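Local coordinates for protein cellulase (Bacillus sp. BG-CS10, PDB 5E09) that probably hydrolyses internal beta-1,4-glucosidic bonds of cellulose with its family 5 barrel, joined to an X2 module and a family 46 carbohydrate-binding module, at residues R506-L512 and Y524-G530; F453-V458 and F486-Y490; F470-Q474 and A500-V505. All coordinates share one frame; numbering follows the deposited sequence.

Contact 1: residues R506-L512 and Y524-G530; sequences RDDDIHL and YTLSKNG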
loop_
_atom_site.group_PDB
_atom_site.type_symbol
_atom_site.label_atom_id
_atom_site.label_comp_id
_atom_site.label_asym_id
_atom_site.label_seq_id
_atom_site.Cartn_x
_atom_site.Cartn_y
_atom_site.Cartn_z
ATOM N N ARG A 506 27.522 -1.655 -17.042
ATOM C CA ARG A 506 28.659 -1.944 -17.902
ATOM C C ARG A 506 29.743 -2.677 -17.104
ATOM O O ARG A 506 29.684 -2.736 -15.873
ATOM C CB ARG A 506 29.232 -0.646 -18.477
ATOM C CG ARG A 506 30.233 -0.042 -17.515
ATOM C CD ARG A 506 30.693 1.386 -17.785
ATOM N NE ARG A 506 29.642 2.322 -18.147
ATOM C CZ ARG A 506 29.745 3.634 -17.963
ATOM N NH1 ARG A 506 30.825 4.141 -17.381
ATOM N NH2 ARG A 506 28.753 4.435 -18.320
ATOM N N ASP A 507 30.734 -3.225 -17.805
ATOM C CA ASP A 507 31.927 -3.768 -17.157
ATOM C C ASP A 507 32.827 -2.626 -16.707
ATOM O O ASP A 507 33.453 -1.962 -17.531
ATOM C CB ASP A 507 32.696 -4.696 -18.100
ATOM C CG ASP A 507 31.864 -5.870 -18.576
ATOM O OD1 ASP A 507 31.260 -6.560 -17.723
ATOM O OD2 ASP A 507 31.820 -6.103 -19.803
ATOM N N ASP A 508 32.897 -2.407 -15.402
ATOM C CA ASP A 508 33.558 -1.231 -14.861
ATOM C C ASP A 508 33.673 -1.335 -13.351
ATOM O O ASP A 508 33.203 -2.299 -12.744
ATOM C CB ASP A 508 32.776 0.030 -15.233
ATOM C CG ASP A 508 33.629 1.283 -15.239
ATOM O OD1 ASP A 508 34.754 1.251 -14.697
ATOM O OD2 ASP A 508 33.161 2.312 -15.779
ATOM N N ASP A 509 34.306 -0.337 -12.750
ATOM C CA ASP A 509 34.256 -0.164 -11.312
ATOM C C ASP A 509 32.964 0.553 -10.968
ATOM O O ASP A 509 32.579 1.517 -11.631
ATOM C CB ASP A 509 35.466 0.619 -10.810
ATOM C CG ASP A 509 36.662 -0.266 -10.566
ATOM O OD1 ASP A 509 36.628 -1.432 -11.009
ATOM O OD2 ASP A 509 37.636 0.199 -9.937
ATOM N N ILE A 510 32.284 0.055 -9.947
ATOM C CA ILE A 510 31.049 0.653 -9.472
ATOM C C ILE A 510 31.206 1.019 -8.004
ATOM O O ILE A 510 31.478 0.165 -7.172
ATOM C CB ILE A 510 29.852 -0.297 -9.655
ATOM C CG1 ILE A 510 29.743 -0.737 -11.116
ATOM C CG2 ILE A 510 28.568 0.368 -9.197
ATOM C CD1 ILE A 510 29.047 -2.067 -11.309
ATOM N N HIS A 511 31.070 2.301 -7.698
ATOM C CA HIS A 511 31.104 2.774 -6.324
ATOM C C HIS A 511 29.699 2.755 -5.737
ATOM O O HIS A 511 28.799 3.447 -6.223
ATOM C CB HIS A 511 31.705 4.181 -6.249
ATOM C CG HIS A 511 33.158 4.237 -6.612
ATOM N ND1 HIS A 511 33.626 3.929 -7.870
ATOM C CD2 HIS A 511 34.248 4.555 -5.873
ATOM C CE1 HIS A 511 34.940 4.060 -7.895
ATOM N NE2 HIS A 511 35.343 4.440 -6.696
ATOM N N LEU A 512 29.522 1.934 -4.708
ATOM C CA LEU A 512 28.283 1.871 -3.948
ATOM C C LEU A 512 28.421 2.666 -2.655
ATOM O O LEU A 512 29.455 2.602 -1.971
ATOM C CB LEU A 512 27.892 0.421 -3.620
ATOM C CG LEU A 512 27.886 -0.635 -4.728
ATOM C CD1 LEU A 512 27.594 -2.016 -4.151
ATOM C CD2 LEU A 512 26.889 -0.286 -5.821
ATOM N N TYR A 524 31.683 1.183 -0.735
ATOM C CA TYR A 524 32.045 -0.161 -1.167
ATOM C C TYR A 524 32.294 -0.162 -2.671
ATOM O O TYR A 524 31.659 0.589 -3.399
ATOM C CB TYR A 524 30.938 -1.150 -0.806
ATOM C CG TYR A 524 31.350 -2.604 -0.829
ATOM C CD1 TYR A 524 32.032 -3.172 0.242
ATOM C CD2 TYR A 524 31.043 -3.415 -1.914
ATOM C CE1 TYR A 524 32.400 -4.501 0.228
ATOM C CE2 TYR A 524 31.406 -4.747 -1.936
ATOM C CZ TYR A 524 32.084 -5.285 -0.866
ATOM O OH TYR A 524 32.441 -6.612 -0.886
ATOM N N THR A 525 33.206 -0.998 -3.150
ATOM C CA THR A 525 33.535 -0.956 -4.572
ATOM C C THR A 525 33.350 -2.309 -5.247
ATOM O O THR A 525 33.812 -3.326 -4.748
ATOM C CB THR A 525 34.989 -0.464 -4.795
ATOM O OG1 THR A 525 35.157 0.816 -4.176
ATOM C CG2 THR A 525 35.298 -0.339 -6.284
ATOM N N LEU A 526 32.653 -2.314 -6.377
ATOM C CA LEU A 526 32.501 -3.521 -7.181
ATOM C C LEU A 526 33.349 -3.429 -8.446
ATOM O O LEU A 526 33.472 -2.368 -9.045
ATOM C CB LEU A 526 31.035 -3.753 -7.562
ATOM C CG LEU A 526 29.982 -3.797 -6.451
ATOM C CD1 LEU A 526 28.606 -4.094 -7.034
ATOM C CD2 LEU A 526 30.350 -4.821 -5.391
ATOM N N SER A 527 33.946 -4.542 -8.836
ATOM C CA SER A 527 34.537 -4.672 -10.156
ATOM C C SER A 527 33.770 -5.763 -10.877
ATOM O O SER A 527 33.810 -6.926 -10.477
ATOM C CB SER A 527 36.029 -4.999 -10.076
ATOM O OG SER A 527 36.755 -3.912 -9.532
ATOM N N LYS A 528 33.040 -5.374 -11.913
ATOM C CA LYS A 528 32.261 -6.319 -12.703
ATOM C C LYS A 528 32.919 -6.602 -14.047
ATOM O O LYS A 528 33.264 -5.685 -14.794
ATOM C CB LYS A 528 30.837 -5.810 -12.942
ATOM C CG LYS A 528 30.116 -6.615 -14.021
ATOM C CD LYS A 528 28.653 -6.264 -14.143
ATOM C CE LYS A 528 27.989 -7.003 -15.303
ATOM N NZ LYS A 528 28.422 -6.493 -16.636
ATOM N N ASN A 529 33.083 -7.885 -14.342
ATOM C CA ASN A 529 33.549 -8.330 -15.643
ATOM C C ASN A 529 32.812 -9.600 -16.050
ATOM O O ASN A 529 32.919 -10.639 -15.382
ATOM C CB ASN A 529 35.055 -8.552 -15.624
ATOM C CG ASN A 529 35.649 -8.571 -17.008
ATOM O OD1 ASN A 529 36.023 -9.619 -17.513
ATOM N ND2 ASN A 529 35.703 -7.410 -17.645
ATOM N N GLY A 530 32.044 -9.498 -17.132
ATOM C CA GLY A 530 31.186 -10.581 -17.572
ATOM C C GLY A 530 30.210 -10.961 -16.480
ATOM O O GLY A 530 29.484 -10.117 -15.962
#
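An antiparallel beta hairpin in the C-terminal carbohydrate-binding module, made by strands 509-516 and 521-529, pairs I510 with L526 and L512 with Y524 as hydrogen-bonded pairs. I510 N donates a hydrogen bond to L526 O at 2.8 Å, and L526 N donates one to I510 O at 2.9 Å. H511 with T525, between them, and D509 with S527, just beyond I510-L526, are the non-hydrogen-bonded pairs, and D509 CA and T525 CA add CA-H...O contacts to the carbonyls of L526 and I510.

The two faces of the hairpin differ in character. I510, L512, Y524 and L526 share the buried one, where L512 CD1 rests against L526 CD1 at 3.7 Å. Y524 swings away from its partner strand, CG anti to the backbone N (chi1 -163°), and its OH bonds to E438 O. F447 of strand 447-452 packs on L526 on this buried face. On the more exposed face S527 OG donates to D509 OD1 at 2.9 Å, arriving from above the carboxylate plane.

Beyond D509 the backbone ladder continues with K528 N to D508 O, 3.2 Å and nearly straight. D507 then takes over with its side chain. K528 reaches it through a chain extended as far as CE and bent at the last torsion (chi4 -71°), and NZ also bonds V505 O. D507 OD1 is gripped from opposite faces of its carboxylate plane: K528 NZ forms a salt bridge at 3.0 Å on one, G530 N a hydrogen bond at 3.1 Å on the other.

Contact 2: residues F453-V458 and F486-Y490; sequences FNGDSV and FSPVY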
loop_
_atom_site.group_PDB
_atom_site.type_symbol
_atom_site.label_atom_id
_atom_site.label_comp_id
_atom_site.label_asym_id
_atom_site.label_seq_id
_atom_site.Cartn_x
_atom_site.Cartn_y
_atom_site.Cartn_z
ATOM N N PHE A 453 26.089 -5.376 10.402
ATOM C CA PHE A 453 25.132 -4.283 10.501
ATOM C C PHE A 453 25.276 -3.523 11.818
ATOM O O PHE A 453 24.984 -2.321 11.886
ATOM C CB PHE A 453 23.701 -4.810 10.344
ATOM C CG PHE A 453 23.388 -5.308 8.954
ATOM C CD1 PHE A 453 23.213 -4.416 7.906
ATOM C CD2 PHE A 453 23.268 -6.663 8.697
ATOM C CE1 PHE A 453 22.929 -4.865 6.631
ATOM C CE2 PHE A 453 22.983 -7.123 7.421
ATOM C CZ PHE A 453 22.815 -6.223 6.388
ATOM N N ASN A 454 25.724 -4.229 12.853
ATOM C CA ASN A 454 26.007 -3.614 14.146
ATOM C C ASN A 454 24.853 -2.773 14.696
ATOM O O ASN A 454 25.058 -1.645 15.139
ATOM C CB ASN A 454 27.269 -2.754 14.038
ATOM C CG ASN A 454 28.506 -3.581 13.773
ATOM O OD1 ASN A 454 28.549 -4.762 14.115
ATOM N ND2 ASN A 454 29.523 -2.970 13.166
ATOM N N GLY A 455 23.642 -3.319 14.651
ATOM C CA GLY A 455 22.478 -2.634 15.188
ATOM C C GLY A 455 21.914 -1.541 14.296
ATOM O O GLY A 455 20.951 -0.872 14.658
ATOM N N ASP A 456 22.503 -1.359 13.121
ATOM C CA ASP A 456 22.050 -0.313 12.210
ATOM C C ASP A 456 21.185 -0.914 11.096
ATOM O O ASP A 456 21.122 -2.132 10.950
ATOM C CB ASP A 456 23.252 0.431 11.627
ATOM C CG ASP A 456 22.959 1.887 11.354
ATOM O OD1 ASP A 456 21.766 2.246 11.236
ATOM O OD2 ASP A 456 23.927 2.669 11.246
ATOM N N SER A 457 20.509 -0.071 10.321
ATOM C CA SER A 457 19.659 -0.570 9.243
ATOM C C SER A 457 19.821 0.246 7.962
ATOM O O SER A 457 19.931 1.475 8.003
ATOM C CB SER A 457 18.184 -0.593 9.679
ATOM O OG SER A 457 17.724 0.685 10.081
ATOM N N VAL A 458 19.849 -0.455 6.828
ATOM C CA VAL A 458 20.051 0.179 5.532
ATOM C C VAL A 458 18.804 0.924 5.072
ATOM O O VAL A 458 17.723 0.345 4.951
ATOM C CB VAL A 458 20.440 -0.849 4.452
ATOM C CG1 VAL A 458 20.667 -0.158 3.124
ATOM C CG2 VAL A 458 21.685 -1.611 4.873
ATOM N N PHE A 486 18.860 -4.316 -4.652
ATOM C CA PHE A 486 19.667 -4.764 -3.523
ATOM C C PHE A 486 18.764 -5.140 -2.368
ATOM O O PHE A 486 17.611 -4.731 -2.326
ATOM C CB PHE A 486 20.652 -3.679 -3.086
ATOM C CG PHE A 486 20.004 -2.526 -2.369
ATOM C CD1 PHE A 486 19.450 -1.474 -3.080
ATOM C CD2 PHE A 486 19.955 -2.492 -0.982
ATOM C CE1 PHE A 486 18.852 -0.407 -2.420
ATOM C CE2 PHE A 486 19.357 -1.434 -0.317
ATOM C CZ PHE A 486 18.807 -0.387 -1.037
ATOM N N SER A 487 19.285 -5.899 -1.413
ATOM C CA SER A 487 18.458 -6.322 -0.293
ATOM C C SER A 487 19.274 -6.615 0.965
ATOM O O SER A 487 20.119 -7.506 0.970
ATOM C CB SER A 487 17.643 -7.556 -0.688
ATOM O OG SER A 487 16.570 -7.758 0.212
ATOM N N PRO A 488 19.033 -5.847 2.033
ATOM C CA PRO A 488 19.605 -6.193 3.336
ATOM C C PRO A 488 18.965 -7.463 3.889
ATOM O O PRO A 488 17.746 -7.507 4.067
ATOM C CB PRO A 488 19.260 -4.989 4.216
ATOM C CG PRO A 488 18.905 -3.893 3.266
ATOM C CD PRO A 488 18.345 -4.548 2.053
ATOM N N VAL A 489 19.780 -8.483 4.130
ATOM C CA VAL A 489 19.342 -9.706 4.789
ATOM C C VAL A 489 20.004 -9.769 6.165
ATOM O O VAL A 489 21.170 -10.188 6.297
ATOM C CB VAL A 489 19.699 -10.970 3.966
ATOM C CG1 VAL A 489 18.892 -12.164 4.451
ATOM C CG2 VAL A 489 19.467 -10.730 2.480
ATOM N N TYR A 490 19.262 -9.328 7.179
ATOM C CA TYR A 490 19.807 -9.149 8.523
ATOM C C TYR A 490 20.059 -10.479 9.220
ATOM O O TYR A 490 21.078 -10.653 9.886
ATOM C CB TYR A 490 18.870 -8.272 9.367
ATOM C CG TYR A 490 18.752 -6.866 8.831
ATOM C CD1 TYR A 490 19.776 -5.950 9.014
ATOM C CD2 TYR A 490 17.627 -6.462 8.123
ATOM C CE1 TYR A 490 19.686 -4.667 8.516
ATOM C CE2 TYR A 490 17.525 -5.181 7.616
ATOM C CZ TYR A 490 18.559 -4.286 7.817
ATOM O OH TYR A 490 18.471 -3.006 7.318
#
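Y490 lays the CD1-CE1 edge of its ring over the face of F453, with CD1 3.5 Å above the centre of the phenylalanine plane. The two planes stand 53° apart and the centroids 4.5 Å, so this is an inclined edge-to-face pair rather than a flat stack. CD1 comes to 3.6 Å from F453 CD2, while CE1 sits closer to the CD1 side of the same ring. With CG anti to its carbonyl carbon (chi1 -64°), Y490 folds back across F453, and its hydroxyl is carried past the phenylalanine to the backbone beyond.

There Y490 OH accepts a hydrogen bond from V458 N at 2.9 Å, a somewhat bent one (147° at the hydrogen), with the donor near the plane of the tyrosine ring. S457 lines the same approach, its CB 3.4 Å from Y490 OH. One tyrosine therefore meets both ends of a connection within the carbohydrate-binding module: F453 follows strand 447-452, and V458 begins strand 458-465. Between them F453 to D456 form a type I' beta turn, closed by D456 N to F453 O, with N454 and G455 at its corners. D456 OD1 takes the N-H of S457, and its OD2 bonds S518 OG outside the turn.

Back along strand 486-489, an outermost strand of its sheet, the contact becomes apolar. P488 puts its CG against V458 CB at 3.6 Å, and its CB also comes near F453 CZ. V458 CG1, anti to the backbone N, points on to F486 CE2 at 3.9 Å. F486 in turn meets F482 edge-to-face, and I495 of strand 494-497 packs against F453.

Contact 3: residues F470-Q474 and A500-V505; sequences FAGPQ and AFFNEV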
loop_
_atom_site.group_PDB
_atom_site.type_symbol
_atom_site.label_atom_id
_atom_site.label_comp_id
_atom_site.label_asym_id
_atom_site.label_seq_id
_atom_site.Cartn_x
_atom_site.Cartn_y
_atom_site.Cartn_z
ATOM N N PHE A 470 25.852 7.784 -13.195
ATOM C CA PHE A 470 24.912 6.924 -12.470
ATOM C C PHE A 470 24.853 5.515 -13.053
ATOM O O PHE A 470 24.625 5.341 -14.250
ATOM C CB PHE A 470 23.508 7.531 -12.471
ATOM C CG PHE A 470 23.423 8.880 -11.810
ATOM C CD1 PHE A 470 24.401 9.302 -10.929
ATOM C CD2 PHE A 470 22.354 9.724 -12.070
ATOM C CE1 PHE A 470 24.320 10.544 -10.323
ATOM C CE2 PHE A 470 22.265 10.967 -11.467
ATOM C CZ PHE A 470 23.250 11.377 -10.592
ATOM N N ALA A 471 25.050 4.514 -12.202
ATOM C CA ALA A 471 25.044 3.120 -12.639
ATOM C C ALA A 471 23.731 2.421 -12.302
ATOM O O ALA A 471 23.043 2.811 -11.361
ATOM C CB ALA A 471 26.215 2.364 -12.007
ATOM N N GLY A 472 23.393 1.389 -13.073
ATOM C CA GLY A 472 22.268 0.518 -12.761
ATOM C C GLY A 472 20.917 0.996 -13.256
ATOM O O GLY A 472 20.831 2.011 -13.940
ATOM N N PRO A 473 19.850 0.254 -12.913
ATOM C CA PRO A 473 18.461 0.590 -13.248
ATOM C C PRO A 473 18.074 1.995 -12.789
ATOM O O PRO A 473 18.658 2.497 -11.827
ATOM C CB PRO A 473 17.657 -0.471 -12.496
ATOM C CG PRO A 473 18.573 -1.628 -12.416
ATOM C CD PRO A 473 19.938 -1.034 -12.204
ATOM N N GLN A 474 17.106 2.602 -13.474
ATOM C CA GLN A 474 16.717 3.991 -13.249
ATOM C C GLN A 474 17.939 4.895 -13.277
ATOM O O GLN A 474 18.283 5.535 -12.280
ATOM C CB GLN A 474 15.960 4.148 -11.925
ATOM C CG GLN A 474 14.741 3.243 -11.799
ATOM C CD GLN A 474 13.712 3.471 -12.895
ATOM O OE1 GLN A 474 13.677 4.526 -13.532
ATOM N NE2 GLN A 474 12.867 2.471 -13.125
ATOM N N ALA A 500 19.146 -8.345 -11.406
ATOM C CA ALA A 500 18.527 -7.205 -12.078
ATOM C C ALA A 500 19.435 -5.972 -12.063
ATOM O O ALA A 500 19.494 -5.227 -13.042
ATOM C CB ALA A 500 17.178 -6.883 -11.444
ATOM N N PHE A 501 20.150 -5.750 -10.965
ATOM C CA PHE A 501 21.091 -4.635 -10.917
ATOM C C PHE A 501 22.234 -4.856 -11.902
ATOM O O PHE A 501 22.580 -3.964 -12.678
ATOM C CB PHE A 501 21.651 -4.440 -9.508
ATOM C CG PHE A 501 22.755 -3.409 -9.425
ATOM C CD1 PHE A 501 22.457 -2.057 -9.328
ATOM C CD2 PHE A 501 24.088 -3.794 -9.432
ATOM C CE1 PHE A 501 23.463 -1.110 -9.245
ATOM C CE2 PHE A 501 25.102 -2.849 -9.348
ATOM C CZ PHE A 501 24.788 -1.504 -9.258
ATOM N N PHE A 502 22.815 -6.049 -11.877
ATOM C CA PHE A 502 23.987 -6.317 -12.703
ATOM C C PHE A 502 23.675 -6.385 -14.201
ATOM O O PHE A 502 24.526 -6.043 -15.020
ATOM C CB PHE A 502 24.670 -7.607 -12.252
ATOM C CG PHE A 502 25.398 -7.473 -10.951
ATOM C CD1 PHE A 502 26.428 -6.558 -10.813
ATOM C CD2 PHE A 502 25.058 -8.262 -9.867
ATOM C CE1 PHE A 502 27.104 -6.430 -9.611
ATOM C CE2 PHE A 502 25.731 -8.146 -8.672
ATOM C CZ PHE A 502 26.756 -7.229 -8.542
ATOM N N ASN A 503 22.461 -6.800 -14.556
ATOM C CA ASN A 503 22.051 -6.849 -15.960
ATOM C C ASN A 503 22.048 -5.472 -16.621
ATOM O O ASN A 503 21.955 -5.372 -17.841
ATOM C CB ASN A 503 20.655 -7.470 -16.109
ATOM C CG ASN A 503 20.630 -8.955 -15.789
ATOM O OD1 ASN A 503 21.656 -9.639 -15.832
ATOM N ND2 ASN A 503 19.448 -9.462 -15.460
ATOM N N GLU A 504 22.136 -4.410 -15.824
ATOM C CA GLU A 504 22.077 -3.065 -16.383
ATOM C C GLU A 504 23.274 -2.213 -15.982
ATOM O O GLU A 504 23.168 -0.996 -15.861
ATOM C CB GLU A 504 20.765 -2.375 -15.978
ATOM C CG GLU A 504 19.528 -3.109 -16.496
ATOM C CD GLU A 504 18.221 -2.387 -16.206
ATOM O OE1 GLU A 504 18.152 -1.156 -16.421
ATOM O OE2 GLU A 504 17.260 -3.057 -15.764
ATOM N N VAL A 505 24.419 -2.854 -15.785
ATOM C CA VAL A 505 25.657 -2.116 -15.576
ATOM C C VAL A 505 26.754 -2.604 -16.520
ATOM O O VAL A 505 26.888 -3.802 -16.779
ATOM C CB VAL A 505 26.160 -2.207 -14.104
ATOM C CG1 VAL A 505 25.161 -1.567 -13.152
ATOM C CG2 VAL A 505 26.410 -3.635 -13.700
HETATM O O HOH W 1 24.114 1.751 -15.972
#
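P473 CD and G472 CA come obliquely to the F501 ring, which has V505 CG1 of its own segment over one face, 3.9 Å above the plane and offset toward the rim. P473 CD lies 4.0 Å from F501 CD1, the two side chains crossing at about a right angle, and G472 CA lies 4.1 Å from F501 CE1. F501 reaches them because CG is anti to its backbone N (chi1 173°). V505 CG1 also presses on the backbone of the other segment, 3.4 Å from G472 N.

On the more exposed side the carboxylate of E504 lies beside the proline, OE1 3.6 Å from P473 CA and OE2 near CG. The backbones meet at G472: its CA makes a CA-H...O contact with E504 O, and one water joins the same two residues, accepting from G472 N at 3.0 Å and donating to E504 O at 2.9 Å.

This contact belongs to the carbohydrate-binding module, where the loop between strands 458-465 and 479-480 packs against the short helix 499-502 and the turn after it. K480 NZ holds the carbonyls of A471 and P473, while A463 and Y465 of strand 458-465 back F501 and V505.

All three contacts lie in the C-terminal carbohydrate-binding module. Contact 1 joins neighbouring strands of its antiparallel sheet by a backbone ladder, with a largely apolar buried face and charged residues at the more exposed end. Contact 2 reaches that same sheet through the turn before strand 458-465 and the outermost strand 486-489, relying on aromatic packing and a tyrosine hydroxyl. Contact 3 is the mostly buried one, joining loop to helix through apolar packing and a bridging water. Contacts 1 and 3 touch: L526 packs on F502, and I510 on V505. Contact 2 stands apart, its centre about 21 Å from each of the others.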